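PDB 5M6G: beta-glucosidase from Saccharopolyspora erythraea D, which probably hydrolyses terminal, non-reducing beta-D-glucosyl residues with release of beta-D-glucose, as a member of glycosyl hydrolase family 3. Local coordinates for residues 541-546 / 558-563; 186-191 / 586-591; 53-58 / 372-377. One frame throughout, in Å; residues are numbered along the deposited sequence.

Interaction 1: residues 541-546 / 558-563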
loop_
_atom_site.group_PDB
_atom_site.type_symbol
_atom_site.label_atom_id
_atom_site.label_comp_id
_atom_site.label_asym_id
_atom_site.label_seq_id
_atom_site.Cartn_x
_atom_site.Cartn_y
_atom_site.Cartn_z
ATOM N N GLY A 541 -10.267 5.474 -6.603
ATOM C CA GLY A 541 -8.972 4.832 -6.718
ATOM C C GLY A 541 -8.409 4.733 -8.121
ATOM O O GLY A 541 -7.359 4.112 -8.319
ATOM N N ARG A 542 -9.045 5.360 -9.101
ATOM C CA ARG A 542 -8.709 5.123 -10.497
ATOM C C ARG A 542 -9.517 6.091 -11.346
ATOM O O ARG A 542 -10.484 6.676 -10.844
ATOM C CB ARG A 542 -9.046 3.688 -10.882
ATOM C CG ARG A 542 -10.475 3.327 -10.495
ATOM C CD ARG A 542 -10.773 1.855 -10.710
ATOM N NE ARG A 542 -11.639 1.357 -9.649
ATOM C CZ ARG A 542 -11.882 0.073 -9.408
ATOM N NH1 ARG A 542 -11.321 -0.879 -10.164
ATOM N NH2 ARG A 542 -12.666 -0.258 -8.390
ATOM N N PRO A 543 -9.179 6.276 -12.619
ATOM C CA PRO A 543 -10.108 6.967 -13.520
ATOM C C PRO A 543 -11.476 6.297 -13.479
ATOM O O PRO A 543 -11.588 5.082 -13.294
ATOM C CB PRO A 543 -9.447 6.819 -14.899
ATOM C CG PRO A 543 -7.975 6.639 -14.585
ATOM C CD PRO A 543 -7.955 5.824 -13.314
ATOM N N LEU A 544 -12.520 7.113 -13.622
ATOM C CA LEU A 544 -13.889 6.637 -13.736
ATOM C C LEU A 544 -14.442 7.042 -15.094
ATOM O O LEU A 544 -13.998 8.025 -15.692
ATOM C CB LEU A 544 -14.783 7.200 -12.617
ATOM C CG LEU A 544 -14.389 6.851 -11.187
ATOM C CD1 LEU A 544 -15.411 7.461 -10.205
ATOM C CD2 LEU A 544 -14.253 5.337 -10.984
ATOM N N ASP A 545 -15.420 6.281 -15.573
ATOM C CA ASP A 545 -15.967 6.456 -16.921
ATOM C C ASP A 545 -16.975 7.603 -16.907
ATOM O O ASP A 545 -18.137 7.420 -16.540
ATOM C CB ASP A 545 -16.600 5.151 -17.382
ATOM C CG ASP A 545 -16.902 5.134 -18.868
ATOM O OD1 ASP A 545 -16.529 6.092 -19.583
ATOM O OD2 ASP A 545 -17.503 4.138 -19.316
ATOM N N ILE A 546 -16.525 8.797 -17.305
ATOM C CA ILE A 546 -17.299 10.025 -17.160
ATOM C C ILE A 546 -17.431 10.794 -18.460
ATOM O O ILE A 546 -17.964 11.908 -18.451
ATOM C CB ILE A 546 -16.677 10.944 -16.095
ATOM C CG1 ILE A 546 -15.243 11.269 -16.530
ATOM C CG2 ILE A 546 -16.752 10.305 -14.714
ATOM C CD1 ILE A 546 -14.571 12.264 -15.702
ATOM N N ALA A 558 -9.767 15.771 -9.918
ATOM C CA ALA A 558 -9.558 14.390 -9.489
ATOM C C ALA A 558 -8.767 14.405 -8.187
ATOM O O ALA A 558 -7.642 14.913 -8.147
ATOM C CB ALA A 558 -8.817 13.586 -10.559
ATOM N N SER A 559 -9.349 13.852 -7.126
ATOM C CA SER A 559 -8.734 13.897 -5.807
ATOM C C SER A 559 -8.153 12.567 -5.360
ATOM O O SER A 559 -7.424 12.540 -4.360
ATOM C CB SER A 559 -9.748 14.376 -4.757
ATOM O OG SER A 559 -10.092 15.732 -4.981
ATOM N N TRP A 560 -8.456 11.480 -6.061
ATOM C CA TRP A 560 -7.937 10.123 -5.760
ATOM C C TRP A 560 -8.447 9.730 -4.365
ATOM O O TRP A 560 -9.644 9.899 -4.086
ATOM C CB TRP A 560 -6.432 10.072 -5.950
ATOM C CG TRP A 560 -5.994 10.735 -7.206
ATOM C CD1 TRP A 560 -5.261 11.878 -7.315
ATOM C CD2 TRP A 560 -6.305 10.323 -8.546
ATOM N NE1 TRP A 560 -5.084 12.202 -8.645
ATOM C CE2 TRP A 560 -5.709 11.258 -9.420
ATOM C CE3 TRP A 560 -7.011 9.243 -9.088
ATOM C CZ2 TRP A 560 -5.793 11.144 -10.815
ATOM C CZ3 TRP A 560 -7.105 9.137 -10.475
ATOM C CH2 TRP A 560 -6.496 10.086 -11.322
ATOM N N LEU A 561 -7.598 9.173 -3.492
ATOM C CA LEU A 561 -7.980 8.774 -2.136
ATOM C C LEU A 561 -7.045 9.497 -1.181
ATOM O O LEU A 561 -6.002 8.949 -0.781
ATOM C CB LEU A 561 -7.899 7.259 -1.951
ATOM C CG LEU A 561 -8.743 6.473 -2.952
ATOM C CD1 LEU A 561 -8.367 4.981 -2.940
ATOM C CD2 LEU A 561 -10.229 6.685 -2.677
ATOM N N PRO A 562 -7.382 10.732 -0.788
ATOM C CA PRO A 562 -6.375 11.620 -0.181
ATOM C C PRO A 562 -6.005 11.296 1.251
ATOM O O PRO A 562 -4.978 11.798 1.721
ATOM C CB PRO A 562 -7.028 13.012 -0.271
ATOM C CG PRO A 562 -8.493 12.744 -0.383
ATOM C CD PRO A 562 -8.628 11.437 -1.130
ATOM N N GLY A 563 -6.791 10.497 1.963
ATOM C CA GLY A 563 -6.412 10.127 3.311
ATOM C C GLY A 563 -7.034 10.994 4.389
ATOM O O GLY A 563 -8.133 11.527 4.215
#

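Interaction 2: residues 186-191 / 586-591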
loop_
_atom_site.group_PDB
_atom_site.type_symbol
_atom_site.label_atom_id
_atom_site.label_comp_id
_atom_site.label_asym_id
_atom_site.label_seq_id
_atom_site.Cartn_x
_atom_site.Cartn_y
_atom_site.Cartn_z
ATOM N N ARG A 186 -1.860 -1.508 -15.309
ATOM C CA ARG A 186 -2.158 -1.307 -16.720
ATOM C C ARG A 186 -3.634 -1.460 -17.064
ATOM O O ARG A 186 -4.010 -1.182 -18.208
ATOM C CB ARG A 186 -1.349 -2.297 -17.580
ATOM C CG ARG A 186 0.131 -2.329 -17.266
ATOM C CD ARG A 186 0.869 -1.160 -17.882
ATOM N NE ARG A 186 0.935 -1.251 -19.345
ATOM C CZ ARG A 186 1.352 -0.251 -20.118
ATOM N NH1 ARG A 186 1.400 -0.392 -21.440
ATOM N NH2 ARG A 186 1.730 0.897 -19.564
ATOM N N ASP A 187 -4.476 -1.906 -16.134
ATOM C CA ASP A 187 -5.899 -2.105 -16.415
ATOM C C ASP A 187 -6.728 -1.581 -15.244
ATOM O O ASP A 187 -6.780 -2.205 -14.177
ATOM C CB ASP A 187 -6.206 -3.580 -16.689
ATOM C CG ASP A 187 -7.563 -3.780 -17.338
ATOM O OD1 ASP A 187 -8.556 -3.226 -16.825
ATOM O OD2 ASP A 187 -7.637 -4.492 -18.368
ATOM N N ASP A 188 -7.420 -0.462 -15.465
ATOM C CA ASP A 188 -8.106 0.236 -14.382
ATOM C C ASP A 188 -9.193 -0.604 -13.720
ATOM O O ASP A 188 -9.656 -0.248 -12.639
ATOM C CB ASP A 188 -8.709 1.544 -14.910
ATOM C CG ASP A 188 -7.658 2.590 -15.202
ATOM O OD1 ASP A 188 -6.484 2.378 -14.819
ATOM O OD2 ASP A 188 -8.012 3.630 -15.797
ATOM N N ARG A 189 -9.624 -1.700 -14.345
ATOM C CA ARG A 189 -10.599 -2.569 -13.699
ATOM C C ARG A 189 -10.052 -3.213 -12.433
ATOM O O ARG A 189 -10.837 -3.691 -11.606
ATOM C CB ARG A 189 -11.042 -3.650 -14.682
ATOM C CG ARG A 189 -11.960 -3.105 -15.756
ATOM C CD ARG A 189 -12.257 -4.147 -16.798
ATOM N NE ARG A 189 -11.130 -4.320 -17.702
ATOM C CZ ARG A 189 -11.187 -5.004 -18.843
ATOM N NH1 ARG A 189 -12.323 -5.577 -19.219
ATOM N NH2 ARG A 189 -10.105 -5.122 -19.604
ATOM N N TRP A 190 -8.729 -3.247 -12.283
ATOM C CA TRP A 190 -8.084 -3.894 -11.146
ATOM C C TRP A 190 -8.439 -3.205 -9.834
ATOM O O TRP A 190 -8.359 -1.981 -9.719
ATOM C CB TRP A 190 -6.575 -3.868 -11.346
ATOM C CG TRP A 190 -5.799 -4.731 -10.399
ATOM C CD1 TRP A 190 -6.216 -5.895 -9.802
ATOM C CD2 TRP A 190 -4.447 -4.523 -9.972
ATOM N NE1 TRP A 190 -5.204 -6.417 -9.029
ATOM C CE2 TRP A 190 -4.106 -5.599 -9.117
ATOM C CE3 TRP A 190 -3.488 -3.533 -10.230
ATOM C CZ2 TRP A 190 -2.850 -5.709 -8.514
ATOM C CZ3 TRP A 190 -2.233 -3.645 -9.621
ATOM C CH2 TRP A 190 -1.929 -4.727 -8.780
ATOM N N GLY A 191 -8.804 -4.004 -8.833
ATOM C CA GLY A 191 -9.118 -3.472 -7.524
ATOM C C GLY A 191 -7.939 -2.886 -6.771
ATOM O O GLY A 191 -8.146 -2.286 -5.712
ATOM N N THR A 586 -3.669 6.935 -17.883
ATOM C CA THR A 586 -4.436 7.466 -19.003
ATOM C C THR A 586 -5.933 7.337 -18.715
ATOM O O THR A 586 -6.399 6.293 -18.254
ATOM C CB THR A 586 -4.061 6.710 -20.281
ATOM O OG1 THR A 586 -2.683 6.952 -20.597
ATOM C CG2 THR A 586 -4.911 7.156 -21.440
ATOM N N TRP A 587 -6.694 8.393 -18.987
ATOM C CA TRP A 587 -8.106 8.444 -18.611
ATOM C C TRP A 587 -8.986 8.079 -19.805
ATOM O O TRP A 587 -8.975 8.780 -20.824
ATOM C CB TRP A 587 -8.473 9.828 -18.079
ATOM C CG TRP A 587 -9.737 9.850 -17.279
ATOM C CD1 TRP A 587 -10.994 9.519 -17.711
ATOM C CD2 TRP A 587 -9.874 10.239 -15.902
ATOM N NE1 TRP A 587 -11.906 9.676 -16.681
ATOM C CE2 TRP A 587 -11.240 10.113 -15.562
ATOM C CE3 TRP A 587 -8.973 10.677 -14.924
ATOM C CZ2 TRP A 587 -11.722 10.402 -14.287
ATOM C CZ3 TRP A 587 -9.461 10.968 -13.652
ATOM C CH2 TRP A 587 -10.817 10.833 -13.350
ATOM N N MET A 588 -9.800 7.036 -19.645
ATOM C CA MET A 588 -10.557 6.453 -20.751
ATOM C C MET A 588 -11.624 7.407 -21.306
ATOM O O MET A 588 -12.258 8.172 -20.568
ATOM C CB MET A 588 -11.237 5.163 -20.285
ATOM C CG MET A 588 -12.423 5.422 -19.341
ATOM S SD MET A 588 -13.020 4.002 -18.428
ATOM C CE MET A 588 -12.132 4.198 -16.875
ATOM N N ARG A 589 -11.831 7.342 -22.635
ATOM C CA ARG A 589 -13.053 7.880 -23.229
ATOM C C ARG A 589 -14.220 6.935 -23.006
ATOM O O ARG A 589 -15.380 7.359 -23.011
ATOM C CB ARG A 589 -12.905 8.097 -24.741
ATOM C CG ARG A 589 -12.155 9.331 -25.148
ATOM C CD ARG A 589 -12.261 9.574 -26.662
ATOM N NE ARG A 589 -11.308 10.598 -27.067
ATOM C CZ ARG A 589 -11.497 11.900 -26.897
ATOM N NH1 ARG A 589 -12.612 12.348 -26.325
ATOM N NH2 ARG A 589 -10.561 12.754 -27.285
ATOM N N SER A 590 -13.919 5.654 -22.832
ATOM C CA SER A 590 -14.935 4.623 -22.743
ATOM C C SER A 590 -14.342 3.436 -22.004
ATOM O O SER A 590 -13.170 3.106 -22.194
ATOM C CB SER A 590 -15.411 4.204 -24.140
ATOM O OG SER A 590 -16.095 2.975 -24.085
ATOM N N PHE A 591 -15.164 2.813 -21.155
ATOM C CA PHE A 591 -14.812 1.539 -20.535
ATOM C C PHE A 591 -14.342 0.512 -21.569
ATOM O O PHE A 591 -13.503 -0.347 -21.263
ATOM C CB PHE A 591 -16.035 1.030 -19.773
ATOM C CG PHE A 591 -15.783 -0.180 -18.945
ATOM C CD1 PHE A 591 -15.164 -0.066 -17.699
ATOM C CD2 PHE A 591 -16.188 -1.431 -19.389
ATOM C CE1 PHE A 591 -14.935 -1.188 -16.917
ATOM C CE2 PHE A 591 -15.963 -2.561 -18.620
ATOM C CZ PHE A 591 -15.338 -2.437 -17.371
HETATM O O HOH W 1 -8.729 5.112 -17.799
HETATM O O HOH W 2 -5.459 3.855 -17.451
#

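Interaction 3: residues 53-58 / 372-377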
loop_
_atom_site.group_PDB
_atom_site.type_symbol
_atom_site.label_atom_id
_atom_site.label_comp_id
_atom_site.label_asym_id
_atom_site.label_seq_id
_atom_site.Cartn_x
_atom_site.Cartn_y
_atom_site.Cartn_z
ATOM N N ASP A 53 27.576 -17.733 12.927
ATOM C CA ASP A 53 27.667 -18.358 14.243
ATOM C C ASP A 53 26.306 -18.848 14.719
ATOM O O ASP A 53 26.185 -19.962 15.239
ATOM C CB ASP A 53 28.255 -17.376 15.251
ATOM C CG ASP A 53 28.392 -17.987 16.611
ATOM O OD1 ASP A 53 29.304 -18.819 16.775
ATOM O OD2 ASP A 53 27.575 -17.663 17.497
ATOM N N LEU A 54 25.269 -18.015 14.562
ATOM C CA LEU A 54 23.923 -18.417 14.953
ATOM C C LEU A 54 23.471 -19.651 14.179
ATOM O O LEU A 54 23.009 -20.630 14.770
ATOM C CB LEU A 54 22.947 -17.255 14.734
ATOM C CG LEU A 54 21.473 -17.484 15.074
ATOM C CD1 LEU A 54 21.298 -17.984 16.508
ATOM C CD2 LEU A 54 20.665 -16.194 14.834
ATOM N N MET A 55 23.593 -19.624 12.846
ATOM C CA MET A 55 23.154 -20.777 12.072
ATOM C C MET A 55 23.936 -22.033 12.433
ATOM O O MET A 55 23.374 -23.133 12.417
ATOM C CB MET A 55 23.258 -20.484 10.580
ATOM C CG MET A 55 22.192 -19.494 10.132
ATOM S SD MET A 55 22.232 -19.094 8.387
ATOM C CE MET A 55 21.932 -20.712 7.662
ATOM N N ALA A 56 25.217 -21.894 12.776
ATOM C CA ALA A 56 25.983 -23.071 13.190
ATOM C C ALA A 56 25.361 -23.735 14.409
ATOM O O ALA A 56 25.487 -24.953 14.585
ATOM C CB ALA A 56 27.433 -22.686 13.481
ATOM N N ARG A 57 24.666 -22.958 15.246
ATOM C CA ARG A 57 24.046 -23.461 16.467
ATOM C C ARG A 57 22.600 -23.913 16.282
ATOM O O ARG A 57 22.028 -24.498 17.211
ATOM C CB ARG A 57 24.103 -22.384 17.559
ATOM C CG ARG A 57 25.512 -21.894 17.840
ATOM C CD ARG A 57 25.521 -20.628 18.665
ATOM N NE ARG A 57 26.871 -20.089 18.776
ATOM C CZ ARG A 57 27.756 -20.484 19.685
ATOM N NH1 ARG A 57 27.427 -21.418 20.567
ATOM N NH2 ARG A 57 28.966 -19.943 19.714
ATOM N N MET A 58 21.996 -23.675 15.120
ATOM C CA MET A 58 20.583 -23.965 14.937
ATOM C C MET A 58 20.349 -25.403 14.494
ATOM O O MET A 58 21.076 -25.937 13.647
ATOM C CB MET A 58 19.977 -23.008 13.910
ATOM C CG MET A 58 19.941 -21.569 14.391
ATOM S SD MET A 58 19.498 -20.413 13.060
ATOM C CE MET A 58 17.727 -20.637 12.945
ATOM N N ARG A 372 19.146 -15.227 4.624
ATOM C CA ARG A 372 18.487 -13.991 4.210
ATOM C C ARG A 372 17.616 -13.415 5.329
ATOM O O ARG A 372 17.660 -12.206 5.589
ATOM C CB ARG A 372 17.686 -14.249 2.939
ATOM C CG ARG A 372 18.586 -14.540 1.740
ATOM C CD ARG A 372 17.810 -15.062 0.558
ATOM N NE ARG A 372 18.678 -15.258 -0.599
ATOM C CZ ARG A 372 18.877 -14.346 -1.543
ATOM N NH1 ARG A 372 18.255 -13.170 -1.469
ATOM N NH2 ARG A 372 19.689 -14.616 -2.566
ATOM N N ILE A 373 16.845 -14.256 6.021
ATOM C CA ILE A 373 15.988 -13.759 7.103
ATOM C C ILE A 373 16.833 -13.238 8.258
ATOM O O ILE A 373 16.628 -12.119 8.746
ATOM C CB ILE A 373 15.023 -14.860 7.587
ATOM C CG1 ILE A 373 14.020 -15.259 6.506
ATOM C CG2 ILE A 373 14.308 -14.423 8.870
ATOM C CD1 ILE A 373 13.481 -16.682 6.697
ATOM N N LEU A 374 17.797 -14.044 8.720
ATOM C CA LEU A 374 18.566 -13.651 9.899
ATOM C C LEU A 374 19.403 -12.412 9.623
ATOM O O LEU A 374 19.571 -11.567 10.508
ATOM C CB LEU A 374 19.458 -14.804 10.362
ATOM C CG LEU A 374 18.705 -16.032 10.860
ATOM C CD1 LEU A 374 19.690 -17.185 11.087
ATOM C CD2 LEU A 374 17.923 -15.690 12.134
ATOM N N THR A 375 19.940 -12.285 8.404
ATOM C CA THR A 375 20.714 -11.094 8.066
ATOM C C THR A 375 19.894 -9.829 8.293
ATOM O O THR A 375 20.379 -8.864 8.892
ATOM C CB THR A 375 21.204 -11.180 6.617
ATOM O OG1 THR A 375 22.207 -12.203 6.527
ATOM C CG2 THR A 375 21.810 -9.859 6.158
ATOM N N LYS A 376 18.634 -9.833 7.855
ATOM C CA LYS A 376 17.790 -8.657 8.031
ATOM C C LYS A 376 17.467 -8.418 9.502
ATOM O O LYS A 376 17.401 -7.264 9.949
ATOM C CB LYS A 376 16.518 -8.814 7.201
ATOM C CG LYS A 376 16.795 -8.719 5.701
ATOM C CD LYS A 376 17.175 -7.277 5.339
ATOM C CE LYS A 376 17.870 -7.161 3.970
ATOM N NZ LYS A 376 19.268 -7.726 3.960
ATOM N N LYS A 377 17.282 -9.488 10.279
ATOM C CA LYS A 377 17.078 -9.307 11.718
ATOM C C LYS A 377 18.289 -8.649 12.376
ATOM O O LYS A 377 18.135 -7.746 13.207
ATOM C CB LYS A 377 16.753 -10.646 12.379
ATOM C CG LYS A 377 15.390 -11.204 11.981
ATOM C CD LYS A 377 15.054 -12.466 12.781
ATOM C CE LYS A 377 13.614 -12.888 12.582
ATOM N NZ LYS A 377 13.229 -13.990 13.518
#

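Interaction 1: residues 541-546 / 558-563
A buried van der Waals contact, mostly side chain on backbone, joins Gly541, Arg542 and Pro543 to Trp560 and Leu561, where the loop after strand 534-539 passes the end of strand 555-560. It is small, 171 Å² summed over both sides, and side chains of the later segment meet mainly backbone of the earlier one. Leu561 supplies one half: its CD1 lies 3.8 Å from Gly541 CA, while CG and CD2 stay near the glycine N. The leucine branches thus lie on the Gly541 main chain, and a CB on that residue would sit only 3.6 Å from Leu561 CD1, a tight fit. Trp560 supplies the other half through the six-membered part of its indole. The ring presents its edge at CZ3 to the peptide between Arg542 and Pro543, 4.0 Å from Arg542 C, and that carbon lies in the ring plane, so this is an edge approach and no stack. Pro543 CD adds a looser touch, 4.4 Å from Trp560 CZ3. With its CG anti to its own carbonyl carbon (chi1 -45°), Trp560 also turns one indole face to Ala558 CB, 3.9 Å above the plane and offset toward the rim.

Strands 534-539 and 555-560 are neighbours and run parallel in the six-stranded mixed sheet of the family 3 C-terminal domain, and the contact lies where both segments leave that sheet. Backbone bonding between Trp560 and Ser540 continues the pairing up to this point. Arg542 starts away from 558-563, and its guanidinium bonds elsewhere: NE forms a salt bridge with Glu500 and NH2 a hydrogen bond to Gly508 O. Helix 146-152 packs on Trp560 through Ile147 and Ala151.

Interaction 2: residues 186-191 / 586-591
Arg189 and Phe591 meet at about a right angle, the aliphatic part of the arginine crossing the far end of the phenyl ring. Arg189 CD lies 3.6 Å from Phe591 CZ, and CG sits at a similar range from CE1. The guanidinium plane is turned 83° from the ring, which excludes a parallel stack, and the contact is made by methylenes. A bend at chi3 (-77°) carries the charged end back to its own segment. There NE and NH2 grip Asp187 side-on, one nitrogen to each carboxylate oxygen: NE reaches OD1 almost straight (174°), and NH2 forms a salt bridge to OD2 at 2.8 Å on its syn lone pair. Asp187 OD1 also accepts from Arg189 N with its anti lone pair, giving an Asx turn within the type I beta turn from Asp187 to Trp190. Shortened to an alanine, Arg189 would lose the methylenes that pack on Phe591 CZ and CE1, and the Asp187 carboxylate would probably be left without its cationic mate.

The second meeting is bridged by water. Asp188 points at 586-591, yet its OD2 stands 4.0 Å from Thr586 O, two acceptors that need a donor between them. Water 1 provides it, donating to Asp188 OD2 at 2.6 Å and to Thr586 O at 2.7 Å, and it accepts weakly from Met588 N. The Met588 methyl CE stands 4.3 Å from Asp188 OD2, a loose van der Waals neighbour of the carboxylate. A bound magnesium lies about 4 Å from the Asp188 side chain, and Thr586 OG1 bonds to Glu199, a ligand of a magnesium site.

The contact links the N-terminal and C-terminal domains, loop to loop: 186-191 runs between strand 176-177 and helix 201-206, with Arg186 packed on helix 252-259. The loop holding 586-591 follows helix 567-573, and its Trp587 lies on strand 555-560.

Interaction 3: residues 53-58 / 372-377
Leu374 meets Leu54, Met55 and Met58 in a purely apolar contact that buries 143 Å² in all, 82 Å² of it on Leu374. The shortest approach is Met55 CG to Leu374 CD1, 3.5 Å, where the two chains run obliquely past each other. Leu54 crosses Leu374 at about a right angle, its CD2 3.9 Å from Leu374 CD2; with CG anti to the backbone N (chi1 179°), Leu54 directs that branch at the facing helix. Met58 comes in tip to tip, and its SD lies 3.8 Å from Leu374 CD1. That methyl is thus touched by both methionines and, at slightly longer range, by Leu54 CD2.

Polar bonding stays within each segment or goes elsewhere. On helix 47-57, Arg57 grips Asp53 side-on, with NE 2.8 Å from Asp53 OD2 as a salt bridge and NH2 bonding to OD1. Lys377 NZ bonds to Gln66 OE1 and to the carbonyls of Gly86 and Pro123.

In the fold, the contact packs helix 47-57, with the residue just after it, against helix 363-379 of the family 3 N-terminal domain, away from the sorbitol pocket and the magnesium sites. Helix 60-66 borders it through Gln66, which touches Met58 and Leu374, and Phe378 of helix 363-379 extends the packing on Leu54.

Overall arrangement
Interactions 1 and 2 adjoin, their centres 11 Å apart, and along the chain interaction 1 is nested inside the loop that interaction 2 closes. Arg542 NH1 lies 3.0 Å from Asp188 O, a probable hydrogen bond that ties the C-terminal domain loop to the N-terminal domain turn. Both lie near bound magnesium: the side chain of Pro543 is about 7 Å from an ion, and that of Asp188 about 4 Å from one. The sorbitol pocket draws on both domains, with Arg192 directly following 186-191 and Glu505 in the C-terminal domain. Interaction 3 lies across the chain's centre, its centre 45 Å from either of the others; nearest atoms are about 23 Å from interaction 2.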